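Local coordinates for D-3-phosphoglycerate dehydrogenase-related protein (Vibrio cholerae, PDB 4S1V), which probably catalyses the NAD-dependent interconversion of a D-2-hydroxyacid and its 2-oxoacid, in the manner of D-3-phosphoglycerate dehydrogenase, at residues Arg15-Phe20 with Ser296-Phe301; Leu73-Gly78 with Glu306-Phe311. All blocks are in the same frame, centred on the assembly; numbering follows the deposited sequence.

Contacts 1 and 2 dock two successive parts of the C-terminal helix 294-312 onto the same domain, the one built around the parallel sheet in which strand 73-76 lies between strands 50-53 and 95-98. They are about 13 Å apart, centre to centre. Contact 1 holds the earlier turns of the helix against the loop between strands 3-6 and 27-30; contact 2 lays its last turns on the sheet. The two meet directly, Tyr-300 CD1 lying 3.7 Å from Gly-78 N. Strands 150-153 to 283-285, of the probable NAD-binding sheet, intervene in sequence. Through both contacts the helix returns to the N-terminal sheet, as in D-2-hydroxyacid dehydrogenases, where the two chain ends form one domain.

Contact 1: residues Arg15-Phe20 with Ser296-Phe301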
ATOM      1  N   ARG C  15     -19.701 -29.776 -14.786  1.00 28.94           N
ATOM      2  CA  ARG C  15     -19.352 -31.172 -15.127  1.00 30.35           C
ATOM      3  C   ARG C  15     -19.239 -32.053 -13.895  1.00 29.83           C
ATOM      4  O   ARG C  15     -19.543 -33.242 -13.954  1.00 31.10           O
ATOM      5  CB  ARG C  15     -18.013 -31.258 -15.876  1.00 31.93           C
ATOM      6  CG  ARG C  15     -18.025 -30.780 -17.315  1.00 35.43           C
ATOM      7  CD  ARG C  15     -16.711 -31.070 -18.044  1.00 37.70           C
ATOM      8  NE  ARG C  15     -15.495 -30.699 -17.298  1.00 38.04           N
ATOM      9  CZ  ARG C  15     -14.271 -30.648 -17.838  1.00 39.58           C
ATOM     10  NH1 ARG C  15     -14.090 -30.921 -19.126  1.00 37.95           N
ATOM     11  NH2 ARG C  15     -13.220 -30.316 -17.096  1.00 39.45           N
ATOM     12  N   GLY C  16     -18.782 -31.464 -12.792  1.00 28.97           N
ATOM     13  CA  GLY C  16     -18.509 -32.197 -11.561  1.00 28.42           C
ATOM     14  C   GLY C  16     -19.653 -32.338 -10.573  1.00 28.47           C
ATOM     15  O   GLY C  16     -19.493 -32.974  -9.527  1.00 28.28           O
ATOM     16  N   LEU C  17     -20.804 -31.746 -10.883  1.00 28.71           N
ATOM     17  CA  LEU C  17     -21.961 -31.810  -9.980  1.00 28.96           C
ATOM     18  C   LEU C  17     -22.633 -33.183 -10.035  1.00 30.06           C
ATOM     19  O   LEU C  17     -22.562 -33.864 -11.060  1.00 29.84           O
ATOM     20  CB  LEU C  17     -22.985 -30.732 -10.339  1.00 27.58           C
ATOM     21  CG  LEU C  17     -22.542 -29.267 -10.387  1.00 26.38           C
ATOM     22  CD1 LEU C  17     -23.677 -28.400 -10.898  1.00 26.22           C
ATOM     23  CD2 LEU C  17     -22.063 -28.783  -9.023  1.00 26.57           C
ATOM     24  N   ASN C  18     -23.290 -33.574  -8.938  1.00 31.00           N
ATOM     25  CA  ASN C  18     -24.138 -34.773  -8.911  1.00 31.70           C
ATOM     26  C   ASN C  18     -25.191 -34.720  -9.998  1.00 32.06           C
ATOM     27  O   ASN C  18     -25.502 -35.730 -10.630  1.00 32.76           O
ATOM     28  CB  ASN C  18     -24.851 -34.930  -7.562  1.00 32.12           C
ATOM     29  CG  ASN C  18     -23.899 -35.215  -6.424  1.00 32.38           C
ATOM     30  OD1 ASN C  18     -22.816 -35.758  -6.623  1.00 32.56           O
ATOM     31  ND2 ASN C  18     -24.301 -34.840  -5.219  1.00 33.23           N
ATOM     32  N   ALA C  19     -25.736 -33.526 -10.207  1.00 31.82           N
ATOM     33  CA  ALA C  19     -26.793 -33.321 -11.183  1.00 31.28           C
ATOM     34  C   ALA C  19     -26.364 -33.623 -12.626  1.00 31.95           C
ATOM     35  O   ALA C  19     -27.206 -33.929 -13.465  1.00 31.77           O
ATOM     36  CB  ALA C  19     -27.344 -31.910 -11.069  1.00 29.74           C
ATOM     37  N   PHE C  20     -25.062 -33.548 -12.905  1.00 32.21           N
ATOM     38  CA  PHE C  20     -24.546 -33.786 -14.255  1.00 33.40           C
ATOM     39  C   PHE C  20     -24.806 -35.207 -14.755  1.00 36.09           C
ATOM     40  O   PHE C  20     -24.972 -35.417 -15.956  1.00 36.39           O
ATOM     41  CB  PHE C  20     -23.053 -33.458 -14.345  1.00 32.49           C
ATOM     42  CG  PHE C  20     -22.573 -33.172 -15.746  1.00 31.82           C
ATOM     43  CD1 PHE C  20     -22.797 -31.928 -16.337  1.00 31.46           C
ATOM     44  CD2 PHE C  20     -21.885 -34.140 -16.472  1.00 31.57           C
ATOM     45  CE1 PHE C  20     -22.349 -31.660 -17.624  1.00 31.93           C
ATOM     46  CE2 PHE C  20     -21.434 -33.878 -17.760  1.00 31.55           C
ATOM     47  CZ  PHE C  20     -21.662 -32.637 -18.335  1.00 32.28           C
ATOM     48  N   SER C 296     -26.431 -24.707  -3.950  1.00 23.11           N
ATOM     49  CA  SER C 296     -27.177 -23.873  -4.901  1.00 22.62           C
ATOM     50  C   SER C 296     -27.083 -24.372  -6.363  1.00 21.59           C
ATOM     51  O   SER C 296     -28.106 -24.519  -7.041  1.00 20.70           O
ATOM     52  CB  SER C 296     -26.711 -22.420  -4.789  1.00 22.37           C
ATOM     53  OG  SER C 296     -27.466 -21.579  -5.638  1.00 23.73           O
ATOM     54  N   TYR C 297     -25.864 -24.638  -6.828  1.00 20.73           N
ATOM     55  CA  TYR C 297     -25.638 -25.216  -8.164  1.00 21.23           C
ATOM     56  C   TYR C 297     -26.259 -26.606  -8.341  1.00 21.44           C
ATOM     57  O   TYR C 297     -26.755 -26.923  -9.427  1.00 21.33           O
ATOM     58  CB  TYR C 297     -24.144 -25.277  -8.497  1.00 20.49           C
ATOM     59  CG  TYR C 297     -23.605 -24.110  -9.323  1.00 20.95           C
ATOM     60  CD1 TYR C 297     -24.039 -22.795  -9.098  1.00 21.20           C
ATOM     61  CD2 TYR C 297     -22.629 -24.324 -10.307  1.00 20.65           C
ATOM     62  CE1 TYR C 297     -23.536 -21.732  -9.850  1.00 21.53           C
ATOM     63  CE2 TYR C 297     -22.112 -23.271 -11.052  1.00 21.00           C
ATOM     64  CZ  TYR C 297     -22.564 -21.975 -10.823  1.00 21.29           C
ATOM     65  OH  TYR C 297     -22.057 -20.924 -11.567  1.00 21.71           O
ATOM     66  N   GLU C 298     -26.234 -27.436  -7.297  1.00 21.27           N
ATOM     67  CA  GLU C 298     -26.866 -28.754  -7.410  1.00 21.94           C
ATOM     68  C   GLU C 298     -28.373 -28.597  -7.643  1.00 22.88           C
ATOM     69  O   GLU C 298     -28.947 -29.289  -8.495  1.00 23.57           O
ATOM     70  CB  GLU C 298     -26.581 -29.663  -6.206  1.00 22.08           C
ATOM     71  CG  GLU C 298     -25.153 -30.187  -6.090  1.00 22.69           C
ATOM     72  CD  GLU C 298     -24.766 -31.249  -7.118  1.00 22.82           C
ATOM     73  OE1 GLU C 298     -25.562 -31.585  -8.020  1.00 22.10           O
ATOM     74  OE2 GLU C 298     -23.631 -31.758  -7.017  1.00 23.55           O
ATOM     75  N   ILE C 299     -28.991 -27.666  -6.909  1.00 22.71           N
ATOM     76  CA  ILE C 299     -30.419 -27.370  -7.046  1.00 22.80           C
ATOM     77  C   ILE C 299     -30.731 -26.833  -8.448  1.00 23.20           C
ATOM     78  O   ILE C 299     -31.622 -27.345  -9.133  1.00 22.98           O
ATOM     79  CB  ILE C 299     -30.891 -26.387  -5.944  1.00 22.91           C
ATOM     80  CG1 ILE C 299     -30.911 -27.089  -4.575  1.00 22.38           C
ATOM     81  CG2 ILE C 299     -32.252 -25.789  -6.272  1.00 22.50           C
ATOM     82  CD1 ILE C 299     -30.650 -26.162  -3.405  1.00 21.97           C
ATOM     83  N   TYR C 300     -29.987 -25.812  -8.871  1.00 23.11           N
ATOM     84  CA  TYR C 300     -30.189 -25.198 -10.186  1.00 23.98           C
ATOM     85  C   TYR C 300     -30.159 -26.210 -11.318  1.00 23.89           C
ATOM     86  O   TYR C 300     -31.046 -26.240 -12.170  1.00 23.52           O
ATOM     87  CB  TYR C 300     -29.127 -24.135 -10.471  1.00 23.42           C
ATOM     88  CG  TYR C 300     -29.387 -22.806  -9.826  1.00 24.26           C
ATOM     89  CD1 TYR C 300     -30.666 -22.241  -9.818  1.00 24.90           C
ATOM     90  CD2 TYR C 300     -28.352 -22.094  -9.248  1.00 25.30           C
ATOM     91  CE1 TYR C 300     -30.897 -21.009  -9.226  1.00 25.68           C
ATOM     92  CE2 TYR C 300     -28.572 -20.860  -8.659  1.00 26.26           C
ATOM     93  CZ  TYR C 300     -29.839 -20.324  -8.647  1.00 25.45           C
ATOM     94  OH  TYR C 300     -30.027 -19.098  -8.062  1.00 26.26           O
ATOM     95  N   PHE C 301     -29.119 -27.028 -11.317  1.00 23.41           N
ATOM     96  CA  PHE C 301     -28.886 -27.914 -12.427  1.00 24.27           C
ATOM     97  C   PHE C 301     -29.711 -29.200 -12.348  1.00 24.47           C
ATOM     98  O   PHE C 301     -30.102 -29.724 -13.382  1.00 25.43           O
ATOM     99  CB  PHE C 301     -27.382 -28.123 -12.634  1.00 23.73           C
ATOM    100  CG  PHE C 301     -26.674 -26.863 -13.073  1.00 23.80           C
ATOM    101  CD1 PHE C 301     -26.693 -26.465 -14.412  1.00 23.64           C
ATOM    102  CD2 PHE C 301     -26.042 -26.042 -12.147  1.00 23.95           C
ATOM    103  CE1 PHE C 301     -26.064 -25.298 -14.820  1.00 23.09           C
ATOM    104  CE2 PHE C 301     -25.409 -24.869 -12.548  1.00 23.73           C
ATOM    105  CZ  PHE C 301     -25.425 -24.495 -13.888  1.00 23.64           C
TER
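Glu-298 reaches the backbone of Asn-18 and Ala-19 through a bend at chi2 (-72°), which turns CD out of an extended course and toward the loop; a chi3 near zero then sets the rotation of the carboxylate. Its two oxygens divide the work. OE2 accepts a hydrogen bond from the backbone N of Asn-18 at 2.7 Å with an N-H...O angle of 155°, and OE1 accepts one from the backbone N of Ala-19 at 2.9 Å, slightly less straight. Both oxygens use their syn lone pairs, so the carboxylate grips two consecutive peptide N-H groups like a fork. Lys-294, one turn earlier on the helix, forms a salt bridge with OE2, which would further favour the charged carboxylate. The side-chain amide of Asn-18 crosses Glu-298 at about a right angle, its plane 29° from that of the carboxylate.

Next to the polar pair lies a buried apolar layer. Leu-17 CD1 packs obliquely 3.6 Å from Phe-301 CD2 and also touches CB of Tyr-297 at 4.0 Å. The methyl of Ala-19 sits 4.1 Å from Phe-301 CB. Between the two aromatic residues, Phe-301 CE2 rests over one face of the Tyr-297 ring, offset toward its rim. Leu-141 of a second subunit packs on both Leu-17 and Tyr-297, placing this layer beside a subunit interface. The bidentate carboxylate bridge and its apolar backing pack the C-terminal helix onto the five-stranded parallel alpha/beta domain, probably the substrate-binding domain, as in D-2-hydroxyacid dehydrogenases.

Contact 2: residues Leu73-Gly78 with Glu306-Phe311; sequences LISQTG and ENVVKF
Leu-73 meets Phe-311 where helix 294-312 lies against the parallel beta-sheet, an alpha/beta layer in which the local axes of strand 73-76 and helix 306-311 run nearly antiparallel (153°) and approach to 8.6 Å. The tight part is apolar. Leu-73 CB stands 3.9 Å above the centre of the Phe-311 ring and 2° off its normal, a CH-pi contact, while CD2 packs 3.7 Å from Phe-311 CB. CG of Phe-311 is anti to the backbone N (chi1 -175°), the ring beyond it presents a face to Leu-73, and the two side chains pass one another pointing opposite ways. CD2 of Leu-73 also reaches Val-308 CG2, which lies 3.9 Å from Ser-75 CB.

Toward the end of the strand the packing gives way to a looser, polar side, where a single water bridges the segments and Asn-307 is partly exposed. Ser-75 OG comes no nearer to Asn-307 than 3.8 Å, at its CB, and is hydrogen-bonded instead to the carbonyl O of Ala-304 on the helix. The water donates to Ser-75 OG at 2.8 Å and to the carbonyl O of Gln-76, and accepts a hydrogen bond from Asn-307 ND2 at 2.7 Å.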
ATOM      1  N   LEU C  73     -35.161 -26.090 -27.357  1.00 28.36           N
ATOM      2  CA  LEU C  73     -35.379 -25.836 -25.941  1.00 28.36           C
ATOM      3  C   LEU C  73     -34.345 -24.919 -25.289  1.00 26.79           C
ATOM      4  O   LEU C  73     -33.142 -25.057 -25.500  1.00 27.31           O
ATOM      5  CB  LEU C  73     -35.432 -27.162 -25.174  1.00 28.40           C
ATOM      6  CG  LEU C  73     -35.344 -27.104 -23.646  1.00 28.31           C
ATOM      7  CD1 LEU C  73     -36.669 -26.648 -23.047  1.00 29.64           C
ATOM      8  CD2 LEU C  73     -34.929 -28.457 -23.085  1.00 29.81           C
ATOM      9  N   ILE C  74     -34.840 -23.990 -24.482  1.00 25.69           N
ATOM     10  CA  ILE C  74     -34.007 -23.309 -23.509  1.00 24.00           C
ATOM     11  C   ILE C  74     -34.450 -23.741 -22.109  1.00 23.87           C
ATOM     12  O   ILE C  74     -35.607 -23.567 -21.740  1.00 23.53           O
ATOM     13  CB  ILE C  74     -34.097 -21.788 -23.663  1.00 22.83           C
ATOM     14  CG1 ILE C  74     -33.438 -21.363 -24.984  1.00 23.00           C
ATOM     15  CG2 ILE C  74     -33.454 -21.098 -22.465  1.00 22.39           C
ATOM     16  CD1 ILE C  74     -33.672 -19.915 -25.350  1.00 21.97           C
ATOM     17  N   SER C  75     -33.531 -24.319 -21.340  1.00 24.32           N
ATOM     18  CA  SER C  75     -33.832 -24.692 -19.960  1.00 24.75           C
ATOM     19  C   SER C  75     -33.133 -23.735 -19.009  1.00 24.42           C
ATOM     20  O   SER C  75     -31.906 -23.701 -18.941  1.00 25.42           O
ATOM     21  CB  SER C  75     -33.432 -26.142 -19.669  1.00 25.79           C
ATOM     22  OG  SER C  75     -33.812 -26.520 -18.346  1.00 24.83           O
ATOM     23  N   GLN C  76     -33.932 -22.955 -18.289  1.00 23.63           N
ATOM     24  CA  GLN C  76     -33.439 -21.902 -17.423  1.00 23.21           C
ATOM     25  C   GLN C  76     -33.156 -22.448 -16.031  1.00 23.33           C
ATOM     26  O   GLN C  76     -33.986 -23.160 -15.455  1.00 24.00           O
ATOM     27  CB  GLN C  76     -34.477 -20.771 -17.359  1.00 23.05           C
ATOM     28  CG  GLN C  76     -34.074 -19.550 -16.545  1.00 22.90           C
ATOM     29  CD  GLN C  76     -32.857 -18.845 -17.120  1.00 23.15           C
ATOM     30  OE1 GLN C  76     -32.893 -18.356 -18.243  1.00 24.11           O
ATOM     31  NE2 GLN C  76     -31.774 -18.795 -16.349  1.00 22.72           N
ATOM     32  N   THR C  77     -31.972 -22.145 -15.503  1.00 22.61           N
ATOM     33  CA  THR C  77     -31.701 -22.350 -14.082  1.00 22.06           C
ATOM     34  C   THR C  77     -32.428 -21.233 -13.343  1.00 22.70           C
ATOM     35  O   THR C  77     -32.278 -20.050 -13.695  1.00 22.72           O
ATOM     36  CB  THR C  77     -30.200 -22.276 -13.747  1.00 21.85           C
ATOM     37  OG1 THR C  77     -29.629 -21.099 -14.336  1.00 20.54           O
ATOM     38  CG2 THR C  77     -29.461 -23.542 -14.240  1.00 21.62           C
ATOM     39  N   GLY C  78     -33.229 -21.602 -12.348  1.00 22.25           N
ATOM     40  CA  GLY C  78     -34.062 -20.634 -11.648  1.00 23.71           C
ATOM     41  C   GLY C  78     -35.163 -20.150 -12.571  1.00 25.36           C
ATOM     42  O   GLY C  78     -35.473 -20.803 -13.568  1.00 24.96           O
ATOM     43  N   GLU C 306     -33.564 -31.790 -15.264  1.00 29.03           N
ATOM     44  CA  GLU C 306     -34.842 -32.493 -15.154  1.00 29.69           C
ATOM     45  C   GLU C 306     -35.773 -32.042 -16.276  1.00 29.68           C
ATOM     46  O   GLU C 306     -36.455 -32.858 -16.898  1.00 30.23           O
ATOM     47  CB  GLU C 306     -35.478 -32.230 -13.775  1.00 29.36           C
ATOM     48  CG  GLU C 306     -36.916 -32.692 -13.599  1.00 30.44           C
ATOM     49  CD  GLU C 306     -37.650 -31.951 -12.488  1.00 31.84           C
ATOM     50  OE1 GLU C 306     -37.005 -31.474 -11.528  1.00 30.78           O
ATOM     51  OE2 GLU C 306     -38.890 -31.834 -12.578  1.00 33.91           O
ATOM     52  N   ASN C 307     -35.786 -30.737 -16.543  1.00 29.48           N
ATOM     53  CA  ASN C 307     -36.623 -30.184 -17.604  1.00 28.82           C
ATOM     54  C   ASN C 307     -36.128 -30.568 -19.000  1.00 28.64           C
ATOM     55  O   ASN C 307     -36.924 -30.763 -19.917  1.00 27.33           O
ATOM     56  CB  ASN C 307     -36.756 -28.673 -17.445  1.00 29.12           C
ATOM     57  CG  ASN C 307     -37.686 -28.290 -16.308  1.00 28.76           C
ATOM     58  OD1 ASN C 307     -38.611 -29.033 -15.968  1.00 28.39           O
ATOM     59  ND2 ASN C 307     -37.452 -27.124 -15.722  1.00 27.78           N
ATOM     60  N   VAL C 308     -34.812 -30.695 -19.140  1.00 29.18           N
ATOM     61  CA  VAL C 308     -34.207 -31.188 -20.368  1.00 32.22           C
ATOM     62  C   VAL C 308     -34.720 -32.597 -20.684  1.00 33.50           C
ATOM     63  O   VAL C 308     -35.185 -32.849 -21.800  1.00 36.23           O
ATOM     64  CB  VAL C 308     -32.659 -31.155 -20.301  1.00 31.37           C
ATOM     65  CG1 VAL C 308     -32.048 -31.944 -21.450  1.00 31.77           C
ATOM     66  CG2 VAL C 308     -32.157 -29.715 -20.333  1.00 30.90           C
ATOM     67  N   VAL C 309     -34.656 -33.498 -19.704  1.00 34.54           N
ATOM     68  CA  VAL C 309     -35.097 -34.893 -19.901  1.00 36.34           C
ATOM     69  C   VAL C 309     -36.625 -35.044 -20.009  1.00 36.89           C
ATOM     70  O   VAL C 309     -37.120 -35.988 -20.640  1.00 37.49           O
ATOM     71  CB  VAL C 309     -34.491 -35.873 -18.861  1.00 36.24           C
ATOM     72  CG1 VAL C 309     -32.970 -35.858 -18.934  1.00 36.08           C
ATOM     73  CG2 VAL C 309     -34.963 -35.562 -17.449  1.00 36.87           C
ATOM     74  N   LYS C 310     -37.360 -34.111 -19.402  1.00 36.28           N
ATOM     75  CA  LYS C 310     -38.804 -34.001 -19.612  1.00 36.90           C
ATOM     76  C   LYS C 310     -39.127 -33.586 -21.050  1.00 38.99           C
ATOM     77  O   LYS C 310     -40.088 -34.086 -21.646  1.00 41.23           O
ATOM     78  CB  LYS C 310     -39.435 -33.007 -18.631  1.00 36.91           C
ATOM     79  CG  LYS C 310     -39.694 -33.565 -17.240  1.00 37.07           C
ATOM     80  CD  LYS C 310     -40.447 -32.560 -16.377  1.00 37.02           C
ATOM     81  CE  LYS C 310     -40.971 -33.203 -15.099  1.00 36.94           C
ATOM     82  NZ  LYS C 310     -41.255 -32.186 -14.043  1.00 37.80           N
ATOM     83  N   PHE C 311     -38.329 -32.672 -21.600  1.00 38.45           N
ATOM     84  CA  PHE C 311     -38.506 -32.232 -22.985  1.00 39.80           C
ATOM     85  C   PHE C 311     -38.148 -33.356 -23.955  1.00 41.69           C
ATOM     86  O   PHE C 311     -38.829 -33.542 -24.958  1.00 42.17           O
ATOM     87  CB  PHE C 311     -37.681 -30.969 -23.290  1.00 36.98           C
ATOM     88  CG  PHE C 311     -37.911 -30.404 -24.673  1.00 34.57           C
ATOM     89  CD1 PHE C 311     -37.153 -30.843 -25.759  1.00 34.26           C
ATOM     90  CD2 PHE C 311     -38.881 -29.429 -24.890  1.00 33.71           C
ATOM     91  CE1 PHE C 311     -37.365 -30.326 -27.030  1.00 32.84           C
ATOM     92  CE2 PHE C 311     -39.097 -28.911 -26.160  1.00 33.30           C
ATOM     93  CZ  PHE C 311     -38.337 -29.358 -27.230  1.00 32.08           C
TER
HETATM   94  O   HOH W   1     -35.457 -25.454 -16.406  1.00 22.18           O